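Local coordinates for protein glucose 1-dehydrogenase (Haloferax mediterranei, PDB 2B5W) that oxidises D-glucose to its lactone and other aldose sugars to the corresponding glyconates as a zinc-dependent homodimer, using NADP(+) in preference to NAD(+), at residues A[169-174]-A[197-202]; A[175-180]-A[203-208]; A[240-245]-A[263-268]. The protein carries 1 engineered substitution. All blocks are in the same frame, centred on the assembly; numbering follows the deposited sequence.

Contact 1: residues A[169-174]-A[197-202]; sequences FDWDPS and KGYENL. With K (potassium ion), chain E.
Asp172, Pro173, Lys197 and Gly198 meet on a potassium ion that joins the loop before strand 175-179 to the turn before strand 201-206. One carboxylate oxygen, Asp172 OD1, reaches the metal at 2.7 Å, CG lying anti to the backbone N (chi1 177°). The other three ligands are backbone carbonyl oxygens: Pro173 O from the same segment, Lys197 O and Gly198 O from 197-202. These carbonyl oxygens converge on the ion, Pro173 O and Lys197 O being 3.8 Å apart, and its positive charge probably offsets their repulsion. One residue on, Ser174 O accepts two amide hydrogens, from Glu200 N at 2.8 Å and from Asn201 N at 3.1 Å, so that both amides share one carbonyl oxygen.

Away from the ion the contact turns apolar. The Pro173 ring touches two partners: its CB lies 3.7 Å from Tyr199 CE1, while CG and CD rest against Lys197 CD. Pro173 CG also covers one face of the Trp171 indole, offset toward the rim. The bent lysine chain crosses this indole at about a right angle, its CE 3.9 Å from Trp171 CZ3. The Tyr199 hydroxyl is hydrogen-bonded to that of Tyr163, on helix 149-164.

The Tyr199 side chain also packs on Leu192 of helix 183-194 and on Phe245 of strand 243-248, and Leu202 packs against the same helix 183-194. The contact thus lies at the N-terminal ends of the neighbouring inner strands 175-179 and 201-206 of the parallel sheet.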
loop_
_atom_site.group_PDB
_atom_site.type_symbol
_atom_site.label_atom_id
_atom_site.label_comp_id
_atom_site.label_asym_id
_atom_site.label_seq_id
_atom_site.Cartn_x
_atom_site.Cartn_y
_atom_site.Cartn_z
ATOM N N PHE A 169 -11.133 3.715 -5.267
ATOM C CA PHE A 169 -11.397 4.390 -6.547
ATOM C C PHE A 169 -11.732 3.342 -7.624
ATOM O O PHE A 169 -11.704 2.147 -7.388
ATOM C CB PHE A 169 -10.257 5.340 -6.914
ATOM C CG PHE A 169 -8.992 4.657 -7.335
ATOM C CD1 PHE A 169 -8.152 4.088 -6.379
ATOM C CD2 PHE A 169 -8.617 4.607 -8.687
ATOM C CE1 PHE A 169 -6.958 3.447 -6.763
ATOM C CE2 PHE A 169 -7.440 4.003 -9.062
ATOM C CZ PHE A 169 -6.616 3.402 -8.124
ATOM N N ASP A 170 -12.089 3.820 -8.812
ATOM C CA ASP A 170 -12.395 2.948 -9.941
ATOM C C ASP A 170 -11.080 2.627 -10.656
ATOM O O ASP A 170 -10.581 3.421 -11.462
ATOM C CB ASP A 170 -13.416 3.605 -10.883
ATOM C CG ASP A 170 -13.866 2.678 -12.015
ATOM O OD1 ASP A 170 -13.546 1.462 -11.953
ATOM O OD2 ASP A 170 -14.540 3.073 -12.991
ATOM N N TRP A 171 -10.497 1.484 -10.310
ATOM C CA TRP A 171 -9.232 1.068 -10.872
ATOM C C TRP A 171 -9.561 -0.035 -11.887
ATOM O O TRP A 171 -10.210 -1.037 -11.564
ATOM C CB TRP A 171 -8.334 0.508 -9.775
ATOM C CG TRP A 171 -6.914 0.165 -10.162
ATOM C CD1 TRP A 171 -5.974 0.986 -10.752
ATOM C CD2 TRP A 171 -6.260 -1.086 -9.944
ATOM N NE1 TRP A 171 -4.794 0.310 -10.925
ATOM C CE2 TRP A 171 -4.933 -0.962 -10.418
ATOM C CE3 TRP A 171 -6.665 -2.311 -9.396
ATOM C CZ2 TRP A 171 -4.034 -2.003 -10.378
ATOM C CZ3 TRP A 171 -5.777 -3.314 -9.347
ATOM C CH2 TRP A 171 -4.467 -3.156 -9.823
ATOM N N ASP A 172 -9.115 0.165 -13.105
ATOM C CA ASP A 172 -9.359 -0.821 -14.172
ATOM C C ASP A 172 -8.030 -0.978 -14.940
ATOM O O ASP A 172 -7.781 -0.302 -15.957
ATOM C CB ASP A 172 -10.484 -0.357 -15.071
ATOM C CG ASP A 172 -10.734 -1.294 -16.227
ATOM O OD1 ASP A 172 -10.308 -2.487 -16.180
ATOM O OD2 ASP A 172 -11.354 -0.901 -17.237
ATOM N N PRO A 173 -7.173 -1.846 -14.433
ATOM C CA PRO A 173 -5.823 -1.983 -14.971
ATOM C C PRO A 173 -5.769 -2.758 -16.274
ATOM O O PRO A 173 -6.638 -3.605 -16.546
ATOM C CB PRO A 173 -5.105 -2.778 -13.887
ATOM C CG PRO A 173 -6.187 -3.594 -13.229
ATOM C CD PRO A 173 -7.387 -2.749 -13.285
ATOM N N SER A 174 -4.752 -2.461 -17.059
ATOM C CA SER A 174 -4.519 -3.165 -18.333
ATOM C C SER A 174 -3.196 -3.875 -18.436
ATOM O O SER A 174 -3.105 -4.843 -19.194
ATOM C CB SER A 174 -4.646 -2.188 -19.503
ATOM O OG SER A 174 -5.953 -1.684 -19.530
ATOM N N LYS A 197 -9.656 -9.099 -13.419
ATOM C CA LYS A 197 -9.320 -7.723 -13.771
ATOM C C LYS A 197 -9.184 -7.500 -15.289
ATOM O O LYS A 197 -9.216 -6.342 -15.761
ATOM C CB LYS A 197 -8.009 -7.271 -13.117
ATOM C CG LYS A 197 -8.031 -7.149 -11.593
ATOM C CD LYS A 197 -8.643 -5.884 -11.125
ATOM C CE LYS A 197 -8.788 -5.836 -9.610
ATOM N NZ LYS A 197 -9.882 -6.723 -9.125
ATOM N N GLY A 198 -8.933 -8.558 -16.049
ATOM C CA GLY A 198 -8.864 -8.439 -17.500
ATOM C C GLY A 198 -7.665 -7.684 -18.008
ATOM O O GLY A 198 -7.765 -6.722 -18.795
ATOM N N TYR A 199 -6.501 -8.096 -17.561
ATOM C CA TYR A 199 -5.244 -7.541 -18.070
ATOM C C TYR A 199 -5.077 -7.887 -19.546
ATOM O O TYR A 199 -5.480 -8.965 -19.991
ATOM C CB TYR A 199 -4.056 -8.112 -17.351
ATOM C CG TYR A 199 -4.056 -7.795 -15.887
ATOM C CD1 TYR A 199 -3.651 -6.537 -15.445
ATOM C CD2 TYR A 199 -4.391 -8.754 -14.938
ATOM C CE1 TYR A 199 -3.638 -6.217 -14.081
ATOM C CE2 TYR A 199 -4.373 -8.428 -13.561
ATOM C CZ TYR A 199 -3.991 -7.156 -13.157
ATOM O OH TYR A 199 -3.953 -6.797 -11.797
ATOM N N GLU A 200 -4.550 -6.924 -20.275
ATOM C CA GLU A 200 -4.366 -7.017 -21.728
ATOM C C GLU A 200 -2.921 -7.313 -22.090
ATOM O O GLU A 200 -2.668 -8.029 -23.065
ATOM C CB GLU A 200 -4.817 -5.696 -22.373
ATOM C CG GLU A 200 -6.292 -5.375 -22.123
ATOM C CD GLU A 200 -6.716 -4.040 -22.701
ATOM O OE1 GLU A 200 -5.906 -3.391 -23.402
ATOM O OE2 GLU A 200 -7.876 -3.645 -22.457
ATOM N N ASN A 201 -1.977 -6.765 -21.343
ATOM C CA ASN A 201 -0.547 -6.836 -21.658
ATOM C C ASN A 201 0.229 -7.333 -20.450
ATOM O O ASN A 201 0.170 -6.735 -19.369
ATOM C CB ASN A 201 -0.013 -5.486 -22.099
ATOM C CG ASN A 201 -0.730 -4.960 -23.297
ATOM O OD1 ASN A 201 -1.400 -3.924 -23.237
ATOM N ND2 ASN A 201 -0.654 -5.687 -24.370
ATOM N N LEU A 202 0.888 -8.469 -20.619
ATOM C CA LEU A 202 1.648 -9.117 -19.565
ATOM C C LEU A 202 3.164 -9.146 -19.839
ATOM O O LEU A 202 3.611 -9.331 -20.975
ATOM C CB LEU A 202 1.133 -10.547 -19.357
ATOM C CG LEU A 202 -0.340 -10.714 -19.047
ATOM C CD1 LEU A 202 -0.694 -12.219 -19.131
ATOM C CD2 LEU A 202 -0.702 -10.087 -17.741
HETATM K K K E . -8.941 -4.384 -17.603
#

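Contact 2: residues A[175-180]-A[203-208]; sequences SAFVLG and YCLGRR. With NAP (NADP nicotinamide-adenine-dinucleotide phosphate), chain I.
Phe177, Val178 and Leu179 pair with Tyr203, Cys204 and Leu205 in parallel register, the two strands running 20° apart and joined by backbone hydrogen bonds such as Val178 N to Tyr203 O at 3.0 Å and Leu205 N to Val178 O at 2.9 Å.

Phe177, Leu179, Tyr203 and Leu205 share one face of the sheet. Phe177 CG lies anti to the backbone N (chi1 -176°), and the ring beyond it meets the neighbouring strand, where CD1 touches Tyr203 CB at 3.5 Å and CZ touches Leu205 CD1 at 3.8 Å. Leu179 CD2 stands over the centre of this ring, and Tyr203 O lies at its edge in the ring plane. Tyr203 points its hydroxyl to Glu241, which hydrogen-bonds it. On the other face, Val178 and Cys204 pack against Leu189 of helix 183-194, and Cys204 SG approaches Gly180 O at 3.4 Å.

Strand 175-179, helix 183-194 and strand 201-206 form the first beta-alpha-beta unit of the Rossmann domain, and Gly180 opens its glycine-rich GxGxxG turn. Gly180 N donates to Leu205 O, holding the start of that turn against the second strand.

Toward the end of this strand the chain meets NADP: Leu205 CD2 touches C2A of the adenine. Past it, Arg207, extended from CG to NE, lays one guanidinium face over N7A and donates through NE and NH2 to the phosphate oxygen O3X, the NH2 bond measuring 2.8 Å. The Arg208 chain is bent at chi2 (-66°); its guanidinium edge faces the same 2'-phosphate: NE bonds O2X at 2.9 Å and NH2 bonds O1X, while NH1 forms a salt bridge with Asp212.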
loop_
_atom_site.group_PDB
_atom_site.type_symbol
_atom_site.label_atom_id
_atom_site.label_comp_id
_atom_site.label_asym_id
_atom_site.label_seq_id
_atom_site.Cartn_x
_atom_site.Cartn_y
_atom_site.Cartn_z
ATOM N N SER A 175 -2.164 -3.411 -17.739
ATOM C CA SER A 175 -0.840 -4.016 -17.806
ATOM C C SER A 175 -0.437 -4.610 -16.477
ATOM O O SER A 175 -0.679 -4.018 -15.418
ATOM C CB SER A 175 0.229 -3.018 -18.298
ATOM O OG SER A 175 0.223 -1.821 -17.515
ATOM N N ALA A 176 0.244 -5.757 -16.529
ATOM C CA ALA A 176 0.795 -6.391 -15.338
ATOM C C ALA A 176 2.175 -6.952 -15.588
ATOM O O ALA A 176 2.438 -7.443 -16.693
ATOM C CB ALA A 176 -0.165 -7.502 -14.887
ATOM N N PHE A 177 3.041 -6.907 -14.581
ATOM C CA PHE A 177 4.468 -7.204 -14.707
ATOM C C PHE A 177 4.837 -8.026 -13.469
ATOM O O PHE A 177 4.789 -7.548 -12.313
ATOM C CB PHE A 177 5.216 -5.872 -14.741
ATOM C CG PHE A 177 6.718 -5.936 -14.966
ATOM C CD1 PHE A 177 7.317 -7.016 -15.583
ATOM C CD2 PHE A 177 7.514 -4.823 -14.657
ATOM C CE1 PHE A 177 8.680 -7.022 -15.877
ATOM C CE2 PHE A 177 8.877 -4.834 -14.904
ATOM C CZ PHE A 177 9.466 -5.939 -15.550
ATOM N N VAL A 178 5.218 -9.261 -13.704
ATOM C CA VAL A 178 5.663 -10.137 -12.650
ATOM C C VAL A 178 7.179 -10.072 -12.660
ATOM O O VAL A 178 7.808 -10.256 -13.695
ATOM C CB VAL A 178 5.222 -11.597 -12.921
ATOM C CG1 VAL A 178 5.840 -12.549 -11.918
ATOM C CG2 VAL A 178 3.702 -11.719 -12.954
ATOM N N LEU A 179 7.775 -9.794 -11.521
ATOM C CA LEU A 179 9.221 -9.798 -11.406
ATOM C C LEU A 179 9.667 -11.157 -10.867
ATOM O O LEU A 179 9.345 -11.538 -9.734
ATOM C CB LEU A 179 9.718 -8.691 -10.474
ATOM C CG LEU A 179 9.112 -7.326 -10.659
ATOM C CD1 LEU A 179 9.676 -6.361 -9.614
ATOM C CD2 LEU A 179 9.205 -6.767 -12.045
ATOM N N GLY A 180 10.412 -11.919 -11.663
ATOM C CA GLY A 180 10.813 -13.240 -11.247
ATOM C C GLY A 180 10.224 -14.346 -12.074
ATOM O O GLY A 180 9.013 -14.348 -12.391
ATOM N N TYR A 203 3.932 -9.068 -18.766
ATOM C CA TYR A 203 5.395 -8.954 -18.814
ATOM C C TYR A 203 5.972 -9.769 -17.675
ATOM O O TYR A 203 5.357 -9.859 -16.617
ATOM C CB TYR A 203 5.767 -7.494 -18.680
ATOM C CG TYR A 203 5.209 -6.613 -19.775
ATOM C CD1 TYR A 203 3.950 -6.062 -19.670
ATOM C CD2 TYR A 203 5.983 -6.271 -20.894
ATOM C CE1 TYR A 203 3.410 -5.242 -20.640
ATOM C CE2 TYR A 203 5.452 -5.441 -21.867
ATOM C CZ TYR A 203 4.167 -4.943 -21.748
ATOM O OH TYR A 203 3.625 -4.120 -22.708
ATOM N N CYS A 204 7.135 -10.373 -17.859
ATOM C CA CYS A 204 7.779 -11.126 -16.785
ATOM C C CYS A 204 9.299 -10.917 -16.838
ATOM O O CYS A 204 9.895 -11.048 -17.887
ATOM C CB CYS A 204 7.424 -12.595 -16.814
ATOM S SG CYS A 204 8.139 -13.601 -15.541
ATOM N N LEU A 205 9.870 -10.553 -15.702
ATOM C CA LEU A 205 11.302 -10.252 -15.571
ATOM C C LEU A 205 12.099 -11.481 -15.190
ATOM O O LEU A 205 11.787 -12.179 -14.223
ATOM C CB LEU A 205 11.509 -9.200 -14.481
ATOM C CG LEU A 205 12.903 -8.547 -14.414
ATOM C CD1 LEU A 205 12.975 -7.411 -15.404
ATOM C CD2 LEU A 205 13.192 -8.070 -12.978
ATOM N N GLY A 206 13.207 -11.705 -15.902
ATOM C CA GLY A 206 14.165 -12.747 -15.580
ATOM C C GLY A 206 15.563 -12.275 -15.992
ATOM O O GLY A 206 15.709 -11.129 -16.395
ATOM N N ARG A 207 16.522 -13.182 -15.961
ATOM C CA ARG A 207 17.903 -12.863 -16.323
ATOM C C ARG A 207 18.581 -14.090 -16.949
ATOM O O ARG A 207 19.726 -14.408 -16.639
ATOM C CB ARG A 207 18.665 -12.298 -15.127
ATOM C CG ARG A 207 18.746 -13.139 -13.927
ATOM C CD ARG A 207 19.438 -12.452 -12.756
ATOM N NE ARG A 207 19.450 -13.313 -11.603
ATOM C CZ ARG A 207 19.918 -12.960 -10.409
ATOM N NH1 ARG A 207 20.393 -11.732 -10.220
ATOM N NH2 ARG A 207 19.889 -13.829 -9.403
ATOM N N ARG A 208 17.826 -14.754 -17.808
ATOM C CA ARG A 208 18.255 -15.968 -18.512
ATOM C C ARG A 208 18.611 -15.715 -19.953
ATOM O O ARG A 208 18.006 -14.873 -20.647
ATOM C CB ARG A 208 17.144 -17.013 -18.511
ATOM C CG ARG A 208 16.698 -17.448 -17.135
ATOM C CD ARG A 208 17.732 -18.176 -16.354
ATOM N NE ARG A 208 17.313 -18.478 -14.982
ATOM C CZ ARG A 208 16.486 -19.456 -14.654
ATOM N NH1 ARG A 208 15.994 -20.273 -15.565
ATOM N NH2 ARG A 208 16.165 -19.648 -13.366
HETATM P PA NAP I . 12.990 -18.756 -6.866
HETATM O O1A NAP I . 14.293 -18.634 -6.234
HETATM O O2A NAP I . 12.748 -20.131 -7.503
HETATM O O5B NAP I . 12.800 -17.676 -8.001
HETATM C C5B NAP I . 13.313 -16.372 -7.951
HETATM C C4B NAP I . 13.586 -16.074 -9.409
HETATM O O4B NAP I . 13.882 -14.700 -9.516
HETATM C C3B NAP I . 14.773 -16.866 -9.990
HETATM O O3B NAP I . 14.414 -17.652 -11.114
HETATM C C2B NAP I . 15.788 -15.780 -10.351
HETATM O O2B NAP I . 16.461 -15.979 -11.584
HETATM C C1B NAP I . 14.930 -14.541 -10.447
HETATM N N9A NAP I . 15.684 -13.348 -10.113
HETATM C C8A NAP I . 16.334 -13.086 -8.929
HETATM N N7A NAP I . 16.917 -11.876 -9.026
HETATM C C5A NAP I . 16.682 -11.383 -10.288
HETATM C C6A NAP I . 17.034 -10.208 -10.959
HETATM N N6A NAP I . 17.828 -9.266 -10.410
HETATM N N1A NAP I . 16.608 -10.015 -12.253
HETATM C C2A NAP I . 15.817 -10.948 -12.889
HETATM N N3A NAP I . 15.463 -12.119 -12.241
HETATM C C4A NAP I . 15.875 -12.318 -10.965
HETATM O O3 NAP I . 11.822 -18.643 -5.789
HETATM P PN NAP I . 10.222 -18.861 -5.911
HETATM O O1N NAP I . 9.694 -18.435 -7.238
HETATM O O2N NAP I . 9.784 -20.170 -5.327
HETATM O O5D NAP I . 10.045 -17.664 -4.867
HETATM C C5D NAP I . 10.166 -16.319 -5.284
HETATM C C4D NAP I . 10.322 -15.392 -4.080
HETATM O O4D NAP I . 9.108 -15.443 -3.325
HETATM C C3D NAP I . 11.448 -15.797 -3.124
HETATM O O3D NAP I . 12.146 -14.660 -2.657
HETATM C C2D NAP I . 10.700 -16.502 -1.998
HETATM O O2D NAP I . 11.374 -16.548 -0.768
HETATM C C1D NAP I . 9.409 -15.686 -1.951
HETATM N N1N NAP I . 8.222 -16.375 -1.430
HETATM C C2N NAP I . 7.481 -15.648 -0.549
HETATM C C3N NAP I . 6.307 -16.160 -0.076
HETATM C C7N NAP I . 5.471 -15.219 0.742
HETATM O O7N NAP I . 4.403 -15.872 1.351
HETATM N N7N NAP I . 5.801 -13.901 0.822
HETATM C C4N NAP I . 5.856 -17.437 -0.435
HETATM C C5N NAP I . 6.617 -18.161 -1.344
HETATM C C6N NAP I . 7.796 -17.608 -1.863
HETATM P P2B NAP I . 17.898 -16.795 -11.673
HETATM O O1X NAP I . 17.742 -18.189 -11.347
HETATM O O2X NAP I . 18.328 -16.544 -13.133
HETATM O O3X NAP I . 18.898 -16.139 -10.714
#

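Contact 3: residues A[240-245]-A[263-268]. With K (potassium ion), chain G.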
loop_
_atom_site.group_PDB
_atom_site.type_symbol
_atom_site.label_atom_id
_atom_site.label_comp_id
_atom_site.label_asym_id
_atom_site.label_seq_id
_atom_site.Cartn_x
_atom_site.Cartn_y
_atom_site.Cartn_z
ATOM N N TYR A 240 9.068 -0.449 -22.710
ATOM C CA TYR A 240 7.802 -1.122 -22.890
ATOM C C TYR A 240 6.658 -0.156 -22.588
ATOM O O TYR A 240 6.333 0.689 -23.429
ATOM C CB TYR A 240 7.771 -2.415 -22.026
ATOM C CG TYR A 240 8.841 -3.386 -22.464
ATOM C CD1 TYR A 240 8.718 -4.072 -23.676
ATOM C CD2 TYR A 240 9.978 -3.581 -21.725
ATOM C CE1 TYR A 240 9.705 -4.914 -24.110
ATOM C CE2 TYR A 240 10.981 -4.425 -22.157
ATOM C CZ TYR A 240 10.830 -5.087 -23.357
ATOM O OH TYR A 240 11.851 -5.914 -23.739
ATOM N N GLU A 241 6.066 -0.262 -21.388
ATOM C CA GLU A 241 5.036 0.665 -20.924
ATOM C C GLU A 241 5.008 0.682 -19.394
ATOM O O GLU A 241 5.616 -0.161 -18.742
ATOM C CB GLU A 241 3.652 0.254 -21.429
ATOM C CG GLU A 241 3.190 -1.122 -20.953
ATOM C CD GLU A 241 1.832 -1.522 -21.490
ATOM O OE1 GLU A 241 0.854 -0.745 -21.418
ATOM O OE2 GLU A 241 1.720 -2.647 -22.037
ATOM N N GLN A 242 4.320 1.660 -18.830
ATOM C CA GLN A 242 4.109 1.671 -17.383
ATOM C C GLN A 242 3.159 0.550 -17.021
ATOM O O GLN A 242 2.233 0.241 -17.769
ATOM C CB GLN A 242 3.479 2.987 -16.947
ATOM C CG GLN A 242 4.152 4.233 -17.476
ATOM C CD GLN A 242 3.366 5.456 -17.079
ATOM O OE1 GLN A 242 2.409 5.854 -17.743
ATOM N NE2 GLN A 242 3.713 5.988 -15.958
ATOM N N MET A 243 3.345 0.009 -15.826
ATOM C CA MET A 243 2.672 -1.230 -15.433
ATOM C C MET A 243 1.649 -0.900 -14.349
ATOM O O MET A 243 1.996 -0.368 -13.276
ATOM C CB MET A 243 3.697 -2.233 -14.930
ATOM C CG MET A 243 4.814 -2.582 -15.926
ATOM S SD MET A 243 4.106 -3.337 -17.346
ATOM C CE MET A 243 5.584 -3.408 -18.456
ATOM N N ASP A 244 0.379 -1.180 -14.602
ATOM C CA ASP A 244 -0.660 -0.941 -13.605
ATOM C C ASP A 244 -0.501 -1.787 -12.362
ATOM O O ASP A 244 -0.830 -1.324 -11.246
ATOM C CB ASP A 244 -2.020 -1.178 -14.185
ATOM C CG ASP A 244 -2.332 -0.251 -15.309
ATOM O OD1 ASP A 244 -2.255 0.984 -15.094
ATOM O OD2 ASP A 244 -2.670 -0.665 -16.438
ATOM N N PHE A 245 -0.016 -3.008 -12.531
ATOM C CA PHE A 245 0.141 -3.939 -11.425
ATOM C C PHE A 245 1.512 -4.572 -11.540
ATOM O O PHE A 245 1.888 -5.030 -12.628
ATOM C CB PHE A 245 -0.921 -5.039 -11.428
ATOM C CG PHE A 245 -0.769 -5.978 -10.289
ATOM C CD1 PHE A 245 -0.763 -5.495 -8.981
ATOM C CD2 PHE A 245 -0.557 -7.332 -10.470
ATOM C CE1 PHE A 245 -0.586 -6.334 -7.940
ATOM C CE2 PHE A 245 -0.389 -8.158 -9.410
ATOM C CZ PHE A 245 -0.382 -7.638 -8.138
ATOM N N LEU A 263 5.649 1.574 -12.073
ATOM C CA LEU A 263 4.200 1.593 -11.967
ATOM C C LEU A 263 3.591 2.719 -12.758
ATOM O O LEU A 263 4.120 3.846 -12.775
ATOM C CB LEU A 263 3.763 1.743 -10.490
ATOM C CG LEU A 263 3.888 0.550 -9.556
ATOM C CD1 LEU A 263 3.561 0.973 -8.145
ATOM C CD2 LEU A 263 2.963 -0.583 -10.011
ATOM N N ALA A 264 2.433 2.430 -13.342
ATOM C CA ALA A 264 1.550 3.444 -13.917
ATOM C C ALA A 264 0.960 4.252 -12.755
ATOM O O ALA A 264 0.901 3.748 -11.620
ATOM C CB ALA A 264 0.425 2.822 -14.732
ATOM N N PRO A 265 0.549 5.492 -13.012
ATOM C CA PRO A 265 -0.172 6.242 -11.983
ATOM C C PRO A 265 -1.325 5.410 -11.422
ATOM O O PRO A 265 -2.016 4.694 -12.180
ATOM C CB PRO A 265 -0.691 7.457 -12.737
ATOM C CG PRO A 265 0.384 7.673 -13.760
ATOM C CD PRO A 265 0.684 6.280 -14.252
ATOM N N ASN A 266 -1.487 5.467 -10.100
ATOM C CA ASN A 266 -2.569 4.792 -9.396
ATOM C C ASN A 266 -2.351 3.282 -9.286
ATOM O O ASN A 266 -3.216 2.592 -8.793
ATOM C CB ASN A 266 -3.946 5.104 -9.996
ATOM C CG ASN A 266 -4.141 6.571 -10.248
ATOM O OD1 ASN A 266 -3.632 7.403 -9.488
ATOM N ND2 ASN A 266 -4.841 6.907 -11.320
ATOM N N GLY A 267 -1.198 2.804 -9.707
ATOM C CA GLY A 267 -0.901 1.367 -9.657
ATOM C C GLY A 267 -0.491 0.889 -8.263
ATOM O O GLY A 267 -0.255 1.670 -7.329
ATOM N N VAL A 268 -0.368 -0.417 -8.127
ATOM C CA VAL A 268 0.113 -1.034 -6.921
ATOM C C VAL A 268 1.137 -2.128 -7.224
ATOM O O VAL A 268 0.992 -2.871 -8.190
ATOM C CB VAL A 268 -1.035 -1.569 -6.056
ATOM C CG1 VAL A 268 -1.942 -2.546 -6.813
ATOM C CG2 VAL A 268 -0.524 -2.213 -4.765
HETATM K K K G . 7.113 3.241 -23.795
#
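The Phe245 ring meets Val268 obliquely: CD1 lies 3.3 Å from Val268 O and 3.8 Å from Val268 CG1. This pair belongs to the Rossmann sheet, where strand 243-248 runs parallel to strand 267-271 and, through Met243 and Leu263, to the short strand 263-264. The Phe245 and Val268 side chains lie side by side and point the same way, towards helix 149-164, where Leu159 and Ala162 pack on the phenyl ring and Ala162 also meets Val268. The Gln242 side chain crosses that of Pro265 at about a right angle, with NE2 3.5 Å from Pro265 CD.

Val268 N donates to Asp244 O at 3.3 Å. Just before, Ala264 N bonds Met243 O at 2.8 Å, standing well above the carbonyl plane. A type II turn from Ala264 to Gly267 separates the two bonds, and Gly267 CA comes to 3.1 Å from Asp244 O. Asn266, in this turn, hydrogen-bonds Met106 O of the second subunit.

The Asp244 carboxylate spans two neighbours: OD2 accepts from Ser174 N, while OD1 rests 3.3 Å from Ala264 CB. At the other end of segment 240-245, Tyr240 O binds a potassium ion at 2.7 Å.

From the N terminus, residues 169-174 lead straight into 175-180, and after helix 183-194 the chain returns through 197-202 into 203-208. Contacts 1 and 2 therefore cross along the sequence, closing the same beta-alpha-beta loop at successive levels; a probable hydrogen bond from Ala176 N to Asn201 O joins them. Contact 3 follows in series, closing the loop around helix 253-262. It meets the earlier two on the other side of strand 175-179: Ser175 OG reaches Gln242 O from contact 2, and Pro173 packs on Asp244 from contact 1. Together, with the Ser175 bonds to 240-245, they span four neighbouring strands of the parallel sheet, with contacts 1 and 3 also touching the second subunit.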